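Local coordinates for putative exported protein (Peptoclostridium difficile, PDB 5TTA), which is of unknown function but belongs to the DUF5780 family and is probably exported from the cell, at residues Asn44-Gln49 and Lys204-Cys209; His56-Val61 and Asp192-Ser197; Thr78-Asp83 and Lys231-Lys236; Pro88-Trp93 and Lys128-Thr133. One frame throughout, in Å; residues are numbered along the deposited sequence.

Interaction 1: Asn44-Gln49 and Lys204-Cys209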
# COMPACT_ATOMS: atom_id res chain seq x y z
N ASN A 44 -17.70 -10.26 24.17
CA ASN A 44 -17.74 -10.67 25.57
C ASN A 44 -17.95 -9.49 26.51
O ASN A 44 -18.57 -9.66 27.57
CB ASN A 44 -16.44 -11.40 25.94
CG ASN A 44 -16.23 -12.62 25.09
OD1 ASN A 44 -17.02 -13.57 25.16
ND2 ASN A 44 -15.20 -12.60 24.24
N ASN A 45 -17.46 -8.31 26.13
CA ASN A 45 -17.46 -7.14 27.00
C ASN A 45 -16.91 -5.93 26.26
O ASN A 45 -16.12 -6.08 25.33
CB ASN A 45 -16.63 -7.41 28.26
CG ASN A 45 -17.11 -6.62 29.46
OD1 ASN A 45 -18.11 -5.91 29.39
ND2 ASN A 45 -16.39 -6.75 30.57
N SER A 46 -17.33 -4.73 26.67
CA SER A 46 -16.68 -3.50 26.21
C SER A 46 -16.67 -2.57 27.40
O SER A 46 -17.72 -2.33 28.00
CB SER A 46 -17.39 -2.87 24.99
OG SER A 46 -18.75 -2.63 25.26
N LYS A 47 -15.48 -2.10 27.77
CA LYS A 47 -15.24 -1.50 29.08
C LYS A 47 -14.10 -0.50 28.94
O LYS A 47 -13.19 -0.70 28.15
CB LYS A 47 -14.82 -2.56 30.12
CG LYS A 47 -15.92 -3.16 30.96
CD LYS A 47 -15.35 -4.15 31.99
CE LYS A 47 -14.47 -3.47 33.03
NZ LYS A 47 -15.23 -2.50 33.89
N ILE A 48 -14.13 0.55 29.72
CA ILE A 48 -13.00 1.48 29.80
C ILE A 48 -11.96 0.82 30.67
O ILE A 48 -12.28 0.35 31.77
CB ILE A 48 -13.42 2.82 30.42
CG1 ILE A 48 -14.63 3.39 29.72
CG2 ILE A 48 -12.22 3.80 30.45
CD1 ILE A 48 -14.32 4.46 28.74
N GLN A 49 -10.73 0.77 30.18
CA GLN A 49 -9.58 0.35 30.95
C GLN A 49 -8.47 1.39 30.78
O GLN A 49 -8.39 2.08 29.76
CB GLN A 49 -9.10 -1.04 30.50
CG GLN A 49 -10.25 -2.06 30.56
CD GLN A 49 -9.83 -3.51 30.30
OE1 GLN A 49 -8.65 -3.82 30.08
NE2 GLN A 49 -10.82 -4.41 30.30
N LYS A 204 -19.50 5.67 31.94
CA LYS A 204 -19.57 4.56 32.88
C LYS A 204 -19.83 3.23 32.20
O LYS A 204 -19.33 2.20 32.65
CB LYS A 204 -20.67 4.84 33.92
CG LYS A 204 -20.82 3.79 35.01
CD LYS A 204 -19.58 3.68 35.88
CE LYS A 204 -19.93 3.18 37.28
NZ LYS A 204 -20.30 1.75 37.27
N TYR A 205 -20.56 3.25 31.09
CA TYR A 205 -20.92 2.03 30.40
C TYR A 205 -20.79 2.24 28.90
O TYR A 205 -21.17 3.28 28.36
CB TYR A 205 -22.39 1.62 30.70
CG TYR A 205 -22.76 1.54 32.17
CD1 TYR A 205 -22.55 0.36 32.90
CD2 TYR A 205 -23.40 2.60 32.80
CE1 TYR A 205 -22.91 0.27 34.22
CE2 TYR A 205 -23.78 2.52 34.12
CZ TYR A 205 -23.53 1.35 34.83
OH TYR A 205 -23.90 1.27 36.15
N ILE A 206 -20.27 1.22 28.25
CA ILE A 206 -20.23 1.15 26.80
C ILE A 206 -20.96 -0.12 26.41
O ILE A 206 -20.68 -1.19 26.96
CB ILE A 206 -18.78 1.15 26.29
CG1 ILE A 206 -18.13 2.50 26.65
CG2 ILE A 206 -18.72 0.85 24.80
CD1 ILE A 206 -16.70 2.53 26.35
N ILE A 207 -21.95 -0.01 25.53
CA ILE A 207 -22.61 -1.20 25.01
C ILE A 207 -22.36 -1.22 23.52
O ILE A 207 -22.29 -0.16 22.89
CB ILE A 207 -24.12 -1.23 25.36
CG1 ILE A 207 -24.83 -0.02 24.75
CG2 ILE A 207 -24.31 -1.21 26.89
CD1 ILE A 207 -26.39 -0.10 24.89
N SER A 208 -22.18 -2.43 22.97
CA SER A 208 -21.75 -2.59 21.59
C SER A 208 -22.58 -3.62 20.85
O SER A 208 -23.31 -4.43 21.45
CB SER A 208 -20.27 -2.97 21.52
OG SER A 208 -19.51 -2.12 22.38
N CYS A 209 -22.49 -3.56 19.52
CA CYS A 209 -23.19 -4.51 18.66
C CYS A 209 -22.40 -4.66 17.38
O CYS A 209 -22.00 -3.66 16.78
CB CYS A 209 -24.62 -4.04 18.36
SG CYS A 209 -25.66 -5.20 17.40
O HOH W 1 -18.81 -0.83 29.93
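A buried face-to-face contact joins two strands of different antiparallel sheets here: 44-49, on strand 41-50, an edge strand of a three-stranded sheet, lies across 205-209, part of a strand that pairs with 72-82 in another. The two run 145° apart in direction, and no backbone hydrogen bond ties them. Their axes come as close as 6.0 Å, and at the crossing the small side chains of Ser46 and Ser208 meet. Ser46 holds its OG in the crowded position between backbone N and carbonyl carbon (chi1 56°), which carries it to Ile206 O at 2.9 Å. The same OG lies 3.0 Å from OG of Ser208, and a further hydrogen bond joins it to Tyr247 OH, so this buried hydroxyl is gripped from several sides. CG2 of Ile206 fills in beside it, 3.5 Å from Ser46 OG. Farther along, Ile48 and Ile206 cross at about a right angle and meet tip to tip, CD1 to CD1 at 3.9 Å. One water bridges the backbones, donating to Ser46 O and accepting from Ile206 N. Just before Ile206, Lys204 and Tyr205 form a classic beta bulge opposite Tyr82. Two antiparallel sheets packed face to face suit the beta-sandwich architecture of the E-set clan.

Interaction 2: His56-Val61 and Asp192-Ser197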
# COMPACT_ATOMS: atom_id res chain seq x y z
N HIS A 56 -1.76 6.53 32.67
CA HIS A 56 -3.04 5.81 32.78
C HIS A 56 -4.02 6.26 31.70
O HIS A 56 -5.15 6.67 31.98
CB HIS A 56 -3.63 5.99 34.17
CG HIS A 56 -2.75 5.48 35.27
ND1 HIS A 56 -2.48 4.14 35.44
CD2 HIS A 56 -2.06 6.13 36.24
CE1 HIS A 56 -1.67 3.98 36.47
NE2 HIS A 56 -1.39 5.17 36.98
N TRP A 57 -3.59 6.15 30.45
CA TRP A 57 -4.47 6.58 29.37
C TRP A 57 -5.68 5.66 29.26
O TRP A 57 -5.56 4.44 29.45
CB TRP A 57 -3.73 6.61 28.04
CG TRP A 57 -2.83 7.82 27.85
CD1 TRP A 57 -2.45 8.76 28.79
CD2 TRP A 57 -2.18 8.18 26.64
NE1 TRP A 57 -1.63 9.71 28.21
CE2 TRP A 57 -1.44 9.37 26.89
CE3 TRP A 57 -2.17 7.64 25.34
CZ2 TRP A 57 -0.70 10.01 25.90
CZ3 TRP A 57 -1.42 8.28 24.36
CH2 TRP A 57 -0.68 9.44 24.64
N PRO A 58 -6.86 6.21 28.96
CA PRO A 58 -8.10 5.41 28.86
C PRO A 58 -8.32 4.84 27.47
O PRO A 58 -8.13 5.51 26.46
CB PRO A 58 -9.20 6.43 29.17
CG PRO A 58 -8.67 7.72 28.56
CD PRO A 58 -7.11 7.65 28.76
N SER A 59 -8.80 3.59 27.43
CA SER A 59 -9.21 2.99 26.16
C SER A 59 -10.54 2.26 26.33
O SER A 59 -10.82 1.66 27.37
CB SER A 59 -8.20 1.95 25.62
OG SER A 59 -6.95 2.52 25.24
N ASN A 60 -11.32 2.27 25.26
CA ASN A 60 -12.49 1.39 25.14
C ASN A 60 -11.96 0.02 24.71
O ASN A 60 -11.49 -0.14 23.58
CB ASN A 60 -13.43 2.01 24.11
CG ASN A 60 -14.62 1.13 23.74
OD1 ASN A 60 -15.26 1.35 22.70
ND2 ASN A 60 -14.91 0.17 24.55
N VAL A 61 -11.99 -0.96 25.61
CA VAL A 61 -11.43 -2.28 25.32
C VAL A 61 -12.59 -3.23 25.04
O VAL A 61 -13.40 -3.52 25.93
CB VAL A 61 -10.55 -2.79 26.46
CG1 VAL A 61 -9.99 -4.20 26.11
CG2 VAL A 61 -9.38 -1.77 26.70
N ASP A 192 -12.12 11.58 25.27
CA ASP A 192 -13.23 12.48 25.60
C ASP A 192 -13.90 12.08 26.91
O ASP A 192 -14.17 10.90 27.14
CB ASP A 192 -14.25 12.50 24.46
CG ASP A 192 -15.25 13.66 24.59
OD1 ASP A 192 -14.96 14.61 25.35
OD2 ASP A 192 -16.31 13.62 23.94
N LYS A 193 -14.14 13.08 27.78
CA LYS A 193 -14.80 12.99 29.10
C LYS A 193 -13.87 12.41 30.17
O LYS A 193 -14.33 12.13 31.27
CB LYS A 193 -16.10 12.17 29.10
CG LYS A 193 -17.10 12.55 27.99
CD LYS A 193 -17.76 13.89 28.24
CE LYS A 193 -18.95 14.08 27.30
NZ LYS A 193 -19.60 15.39 27.55
N TRP A 194 -12.59 12.23 29.88
CA TRP A 194 -11.62 11.76 30.86
C TRP A 194 -10.91 12.97 31.48
O TRP A 194 -10.56 13.92 30.78
CB TRP A 194 -10.64 10.81 30.18
CG TRP A 194 -9.45 10.33 30.95
CD1 TRP A 194 -9.44 9.59 32.10
CD2 TRP A 194 -8.08 10.52 30.58
NE1 TRP A 194 -8.12 9.32 32.47
CE2 TRP A 194 -7.27 9.89 31.55
CE3 TRP A 194 -7.46 11.19 29.52
CZ2 TRP A 194 -5.87 9.89 31.49
CZ3 TRP A 194 -6.06 11.17 29.44
CH2 TRP A 194 -5.29 10.52 30.42
N LYS A 195 -10.72 12.93 32.79
CA LYS A 195 -9.89 13.91 33.48
C LYS A 195 -8.66 13.19 34.02
O LYS A 195 -8.77 12.40 34.96
CB LYS A 195 -10.65 14.63 34.59
CG LYS A 195 -9.83 15.76 35.19
CD LYS A 195 -10.59 16.52 36.27
CE LYS A 195 -11.58 17.49 35.66
NZ LYS A 195 -10.88 18.45 34.76
N GLN A 196 -7.51 13.47 33.43
CA GLN A 196 -6.30 12.71 33.77
C GLN A 196 -5.90 12.93 35.22
O GLN A 196 -5.49 11.99 35.91
CB GLN A 196 -5.17 13.10 32.82
CG GLN A 196 -3.83 12.38 33.12
CD GLN A 196 -2.78 12.63 32.06
OE1 GLN A 196 -2.60 13.77 31.61
NE2 GLN A 196 -2.08 11.57 31.66
N SER A 197 -6.03 14.17 35.72
CA SER A 197 -5.58 14.50 37.07
C SER A 197 -6.28 13.65 38.13
O SER A 197 -5.67 13.32 39.15
CB SER A 197 -5.79 15.99 37.35
OG SER A 197 -7.17 16.33 37.30
O HOH W 2 -6.54 7.68 34.32
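Asp192 opens the segment without touching 56-61; its carboxylate OD2 instead accepts a hydrogen bond from the backbone N of Tyr92, tying this loop to a neighbouring one. Two residues on, Trp194 carries the contact. Its CG is anti to the backbone N (chi1 173°), which lays the indole against Pro58. The proline CD sits over the centre of the six-membered ring, 3.4 Å from its centroid and only 6° off the ring normal, while Pro58 CG rests 3.5 Å from Trp194 CD2 on the same face. CA of Gln196 lies over the opposite face, nearer the rim, so the indole is held between a proline ring and its own chain. At the indole edge a water in the ring plane accepts from Trp194 NE1 and donates to His56 O, both at 2.9 Å, which satisfies the indole N-H and bridges the two segments. The far corner of the ring, CH2, meets Trp57 CD1 at 3.7 Å, with the two ring planes 72° apart. Gln196 then reaches out in an extended chain and brings NE2 to the edge of the Trp57 ring. That amide is well fixed: OE1 accepts from Val119 N, and NE2 donates to Tyr55 O and Gly117 O, the latter also the acceptor for Trp57 NE1. At the heart of the contact is a proline-tryptophan CH-pi interaction, through which the short hairpin of strands 194-195 and 200-201 closes over the start of strand 58-66, the middle strand of its sheet.

Interaction 3: Thr78-Asp83 and Lys231-Lys236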
# COMPACT_ATOMS: atom_id res chain seq x y z
N THR A 78 -20.41 -1.25 16.38
CA THR A 78 -20.91 0.06 16.78
C THR A 78 -21.00 0.10 18.30
O THR A 78 -21.49 -0.85 18.92
CB THR A 78 -22.27 0.37 16.16
OG1 THR A 78 -22.14 0.44 14.74
CG2 THR A 78 -22.82 1.71 16.68
N CYS A 79 -20.55 1.21 18.89
CA CYS A 79 -20.64 1.42 20.33
C CYS A 79 -21.47 2.66 20.66
O CYS A 79 -21.54 3.61 19.89
CB CYS A 79 -19.27 1.62 20.97
SG CYS A 79 -18.15 0.18 20.78
N LEU A 80 -22.05 2.60 21.85
CA LEU A 80 -22.86 3.63 22.48
C LEU A 80 -22.36 3.78 23.90
O LEU A 80 -21.85 2.83 24.49
CB LEU A 80 -24.35 3.23 22.49
CG LEU A 80 -24.92 2.98 21.10
CD1 LEU A 80 -26.38 2.45 21.26
CD2 LEU A 80 -24.96 4.27 20.32
N ALA A 81 -22.46 5.00 24.44
CA ALA A 81 -21.89 5.30 25.75
C ALA A 81 -22.94 5.92 26.66
O ALA A 81 -23.80 6.67 26.21
CB ALA A 81 -20.69 6.27 25.61
N TYR A 82 -22.84 5.62 27.96
CA TYR A 82 -23.81 6.05 28.96
C TYR A 82 -23.07 6.49 30.21
O TYR A 82 -22.06 5.90 30.58
CB TYR A 82 -24.79 4.90 29.33
CG TYR A 82 -25.66 4.58 28.16
CD1 TYR A 82 -25.22 3.74 27.14
CD2 TYR A 82 -26.91 5.19 28.04
CE1 TYR A 82 -26.01 3.51 26.02
CE2 TYR A 82 -27.70 4.96 26.95
CZ TYR A 82 -27.26 4.12 25.95
OH TYR A 82 -28.08 3.93 24.88
N ASP A 83 -23.63 7.52 30.88
CA ASP A 83 -23.12 7.93 32.19
C ASP A 83 -23.61 6.98 33.29
O ASP A 83 -24.33 6.01 33.05
CB ASP A 83 -23.45 9.40 32.49
CG ASP A 83 -24.90 9.64 32.96
OD1 ASP A 83 -25.71 8.69 33.13
OD2 ASP A 83 -25.24 10.82 33.16
N LYS A 231 -31.80 1.51 16.79
CA LYS A 231 -32.99 2.32 17.02
C LYS A 231 -33.44 2.26 18.48
O LYS A 231 -33.85 3.27 19.05
CB LYS A 231 -34.11 1.88 16.07
CG LYS A 231 -35.41 2.69 16.18
CD LYS A 231 -35.15 4.20 16.18
CE LYS A 231 -34.51 4.69 14.88
NZ LYS A 231 -34.43 6.18 14.82
N SER A 232 -33.32 1.09 19.12
CA SER A 232 -33.74 0.97 20.51
C SER A 232 -32.85 1.75 21.47
O SER A 232 -33.33 2.26 22.49
CB SER A 232 -33.75 -0.50 20.93
OG SER A 232 -34.70 -1.22 20.17
N PHE A 233 -31.56 1.86 21.18
CA PHE A 233 -30.61 2.38 22.15
C PHE A 233 -30.05 3.76 21.83
O PHE A 233 -29.82 4.53 22.75
CB PHE A 233 -29.43 1.40 22.32
CG PHE A 233 -29.77 0.13 23.08
CD1 PHE A 233 -29.71 -1.11 22.46
CD2 PHE A 233 -30.11 0.19 24.43
CE1 PHE A 233 -30.00 -2.29 23.16
CE2 PHE A 233 -30.40 -0.98 25.13
CZ PHE A 233 -30.34 -2.22 24.49
N GLN A 234 -29.77 4.10 20.57
CA GLN A 234 -28.94 5.27 20.29
C GLN A 234 -29.67 6.54 20.71
O GLN A 234 -30.80 6.80 20.26
CB GLN A 234 -28.53 5.36 18.82
CG GLN A 234 -27.89 6.72 18.48
CD GLN A 234 -27.24 6.77 17.12
OE1 GLN A 234 -26.14 7.33 16.96
NE2 GLN A 234 -27.91 6.23 16.12
N GLY A 235 -29.04 7.32 21.59
CA GLY A 235 -29.62 8.52 22.14
C GLY A 235 -30.79 8.32 23.08
O GLY A 235 -31.52 9.28 23.34
N LYS A 236 -30.99 7.12 23.62
CA LYS A 236 -32.09 6.83 24.54
C LYS A 236 -31.57 6.49 25.92
O LYS A 236 -30.52 5.85 26.06
CB LYS A 236 -32.93 5.66 24.04
CG LYS A 236 -33.26 5.68 22.57
CD LYS A 236 -34.46 6.55 22.28
CE LYS A 236 -35.24 6.02 21.07
NZ LYS A 236 -36.03 4.76 21.34
O HOH W 3 -26.81 6.16 23.06
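Strand 78-82 passes beneath the C-terminal end of helix 226-233, where the chain leaves helical geometry at Gln234 and reverses through a type II beta turn from Phe233 to Lys236, closed by Lys236 N donating to Phe233 O at 3.0 Å. The end of a helix thus packs on a beta-sheet: the turn sits on one face of the antiparallel sheet that holds 72-82. Leu80, with CG anti to its carbonyl carbon (chi1 -58°), spreads its two methyls under the turn. Its CD1 presses on Phe233 CB at 3.4 Å, and CD2 meets Gln234 CB at 4.0 Å. The Phe233 ring itself swings off to Ile207, Val238 and Trp229, leaving its CB for the strand. Gln234 crosses Leu80 at about a right angle and turns its OE1 to a hydrogen bond with Ser131 OG. Tyr82 brings its hydroxyl into the mouth of the turn, OH lying 2.8 Å from Phe233 O. A water links this OH to the glycine in the turn, accepting from Gly235 N at 2.9 Å. Lys236 O, 3.3 Å from Tyr82 OH, can at most receive a weak hydrogen bond from it, and lies in the plane of the tyrosine ring, at its edge, 3.1 Å from CE2.

Interaction 4: Pro88-Trp93 and Lys128-Thr133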
# COMPACT_ATOMS: atom_id res chain seq x y z
N PRO A 88 -27.70 8.69 27.92
CA PRO A 88 -26.79 8.54 26.78
C PRO A 88 -25.88 9.75 26.60
O PRO A 88 -26.27 10.90 26.82
CB PRO A 88 -27.75 8.38 25.59
CG PRO A 88 -28.99 9.16 26.01
CD PRO A 88 -29.10 8.97 27.51
N LEU A 89 -24.65 9.48 26.15
CA LEU A 89 -23.63 10.51 26.01
C LEU A 89 -23.22 10.66 24.55
O LEU A 89 -22.99 9.66 23.87
CB LEU A 89 -22.38 10.18 26.85
CG LEU A 89 -22.61 10.17 28.35
CD1 LEU A 89 -21.39 9.56 29.04
CD2 LEU A 89 -22.86 11.57 28.82
N GLU A 90 -23.12 11.91 24.09
CA GLU A 90 -22.49 12.21 22.81
C GLU A 90 -21.00 12.40 23.04
O GLU A 90 -20.60 13.23 23.86
CB GLU A 90 -23.06 13.47 22.18
CG GLU A 90 -24.49 13.35 21.73
CD GLU A 90 -24.97 14.61 21.03
OE1 GLU A 90 -24.84 14.70 19.79
OE2 GLU A 90 -25.46 15.51 21.74
N LEU A 91 -20.18 11.65 22.28
CA LEU A 91 -18.73 11.69 22.41
C LEU A 91 -18.05 12.14 21.13
O LEU A 91 -18.54 11.92 20.02
CB LEU A 91 -18.16 10.30 22.77
CG LEU A 91 -18.71 9.68 24.06
CD1 LEU A 91 -17.94 8.38 24.34
CD2 LEU A 91 -18.55 10.63 25.22
N TYR A 92 -16.87 12.77 21.29
CA TYR A 92 -15.84 12.76 20.26
C TYR A 92 -15.10 11.43 20.39
O TYR A 92 -14.05 11.32 21.03
CB TYR A 92 -14.90 13.95 20.43
CG TYR A 92 -15.55 15.30 20.20
CD1 TYR A 92 -15.86 15.73 18.92
CD2 TYR A 92 -15.82 16.15 21.27
CE1 TYR A 92 -16.43 16.97 18.70
CE2 TYR A 92 -16.40 17.41 21.06
CZ TYR A 92 -16.70 17.81 19.77
OH TYR A 92 -17.27 19.03 19.53
N TRP A 93 -15.67 10.38 19.76
CA TRP A 93 -15.24 9.01 20.03
C TRP A 93 -13.79 8.75 19.65
O TRP A 93 -13.10 7.97 20.33
CB TRP A 93 -16.11 8.01 19.26
CG TRP A 93 -17.48 7.82 19.85
CD1 TRP A 93 -18.60 8.58 19.64
CD2 TRP A 93 -17.85 6.78 20.77
NE1 TRP A 93 -19.66 8.06 20.36
CE2 TRP A 93 -19.23 6.95 21.05
CE3 TRP A 93 -17.16 5.71 21.35
CZ2 TRP A 93 -19.93 6.10 21.93
CZ3 TRP A 93 -17.83 4.86 22.21
CH2 TRP A 93 -19.23 5.05 22.50
N LYS A 128 -18.90 14.98 16.91
CA LYS A 128 -19.51 14.47 18.14
C LYS A 128 -20.78 13.70 17.80
O LYS A 128 -21.54 14.10 16.91
CB LYS A 128 -19.84 15.64 19.09
CG LYS A 128 -20.28 15.17 20.49
CD LYS A 128 -20.94 16.27 21.33
CE LYS A 128 -19.96 17.12 22.08
NZ LYS A 128 -20.61 18.36 22.61
N SER A 129 -21.01 12.57 18.48
CA SER A 129 -22.10 11.67 18.12
C SER A 129 -22.42 10.72 19.26
O SER A 129 -21.56 10.38 20.07
CB SER A 129 -21.74 10.87 16.85
OG SER A 129 -22.73 9.88 16.56
N TYR A 130 -23.69 10.26 19.33
CA TYR A 130 -24.02 9.21 20.29
C TYR A 130 -23.34 7.87 19.94
O TYR A 130 -23.11 7.04 20.82
CB TYR A 130 -25.54 8.99 20.37
CG TYR A 130 -26.30 10.05 21.16
CD1 TYR A 130 -26.17 10.15 22.55
CD2 TYR A 130 -27.17 10.94 20.52
CE1 TYR A 130 -26.86 11.13 23.27
CE2 TYR A 130 -27.86 11.90 21.23
CZ TYR A 130 -27.71 11.99 22.60
OH TYR A 130 -28.40 12.96 23.29
N SER A 131 -23.06 7.62 18.67
CA SER A 131 -22.51 6.33 18.29
C SER A 131 -21.18 6.47 17.55
O SER A 131 -20.88 7.48 16.94
CB SER A 131 -23.47 5.56 17.39
OG SER A 131 -23.58 6.22 16.15
N HIS A 132 -20.41 5.38 17.56
CA HIS A 132 -19.23 5.28 16.72
C HIS A 132 -19.11 3.86 16.19
O HIS A 132 -19.31 2.89 16.92
CB HIS A 132 -17.94 5.64 17.48
CG HIS A 132 -16.73 5.65 16.59
ND1 HIS A 132 -16.55 6.60 15.62
CD2 HIS A 132 -15.65 4.83 16.53
CE1 HIS A 132 -15.40 6.38 15.00
NE2 HIS A 132 -14.84 5.30 15.53
N THR A 133 -18.74 3.73 14.92
CA THR A 133 -18.56 2.41 14.34
C THR A 133 -17.07 2.18 14.14
O THR A 133 -16.46 2.83 13.29
CB THR A 133 -19.34 2.24 13.04
OG1 THR A 133 -20.74 2.29 13.34
CG2 THR A 133 -19.02 0.89 12.41
O HOH W 4 -24.22 7.14 23.27
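Three aromatic rings frame a single antiparallel beta bridge, each with an aliphatic group laid over a face. The Trp93 indole has His132 CB 3.2 Å above one side, toward the rim, and Leu91 CD1 over the centre of the other; its edge turns NE1 to Ser129 O. Over the centre of the Tyr130 ring stands Glu90 CG, 3.4 Å above the plane, while the carbonyl carbon of Pro88 and a water lie at the ring edge. Tyr92 carries Lys128 CB on one face. The bridge between the rings pairs Leu91 with Ser129 as a hydrogen-bonded pair and fastens the chain after strand 88-89 to the approach of strand 131-135, both partners of strand 72-82. Leu91 N donates to Ser129 O at 2.9 Å, nearly straight (162°), and Ser129 N returns the bond to Leu91 O at 3.0 Å. Glu90 and Lys128 meet through their chains, Glu90 CB against Lys128 CD at 3.6 Å, whereas their charged ends stay apart. Bent at chi3 (-86°), the lysine chain also brings CE back to Tyr92 CE2. Trp93 and His132 slide past each other with their rings nearly parallel but scarcely overlapping. The water at the Tyr130 edge lies between Leu89 O and Tyr130 O. Ser129 O is gripped twice, accepting from Trp93 NE1 at 3.0 Å as well as from Leu91 N, with both donors standing above the plane of its carbonyl.

Strand 72-82 is the hub: interaction 3 packs on it, strand 205-215 of interaction 1 pairs with it, and so do strands 88-89 and 131-135 of interaction 4. Interactions 3 and 4 are the closest, with centres about 8 Å apart; interactions 2 and 3 lie farthest apart, about 19 Å. Interaction 2 shares the three-stranded sheet with interaction 1 through the neighbouring strands 41-50 and 58-66. Along the chain the segments of interaction 3 alternate with those of interactions 1 and 2, while both segments of interaction 4 fall between those of each other contact. Distant parts of the chain are thus interlocked around the two sheets.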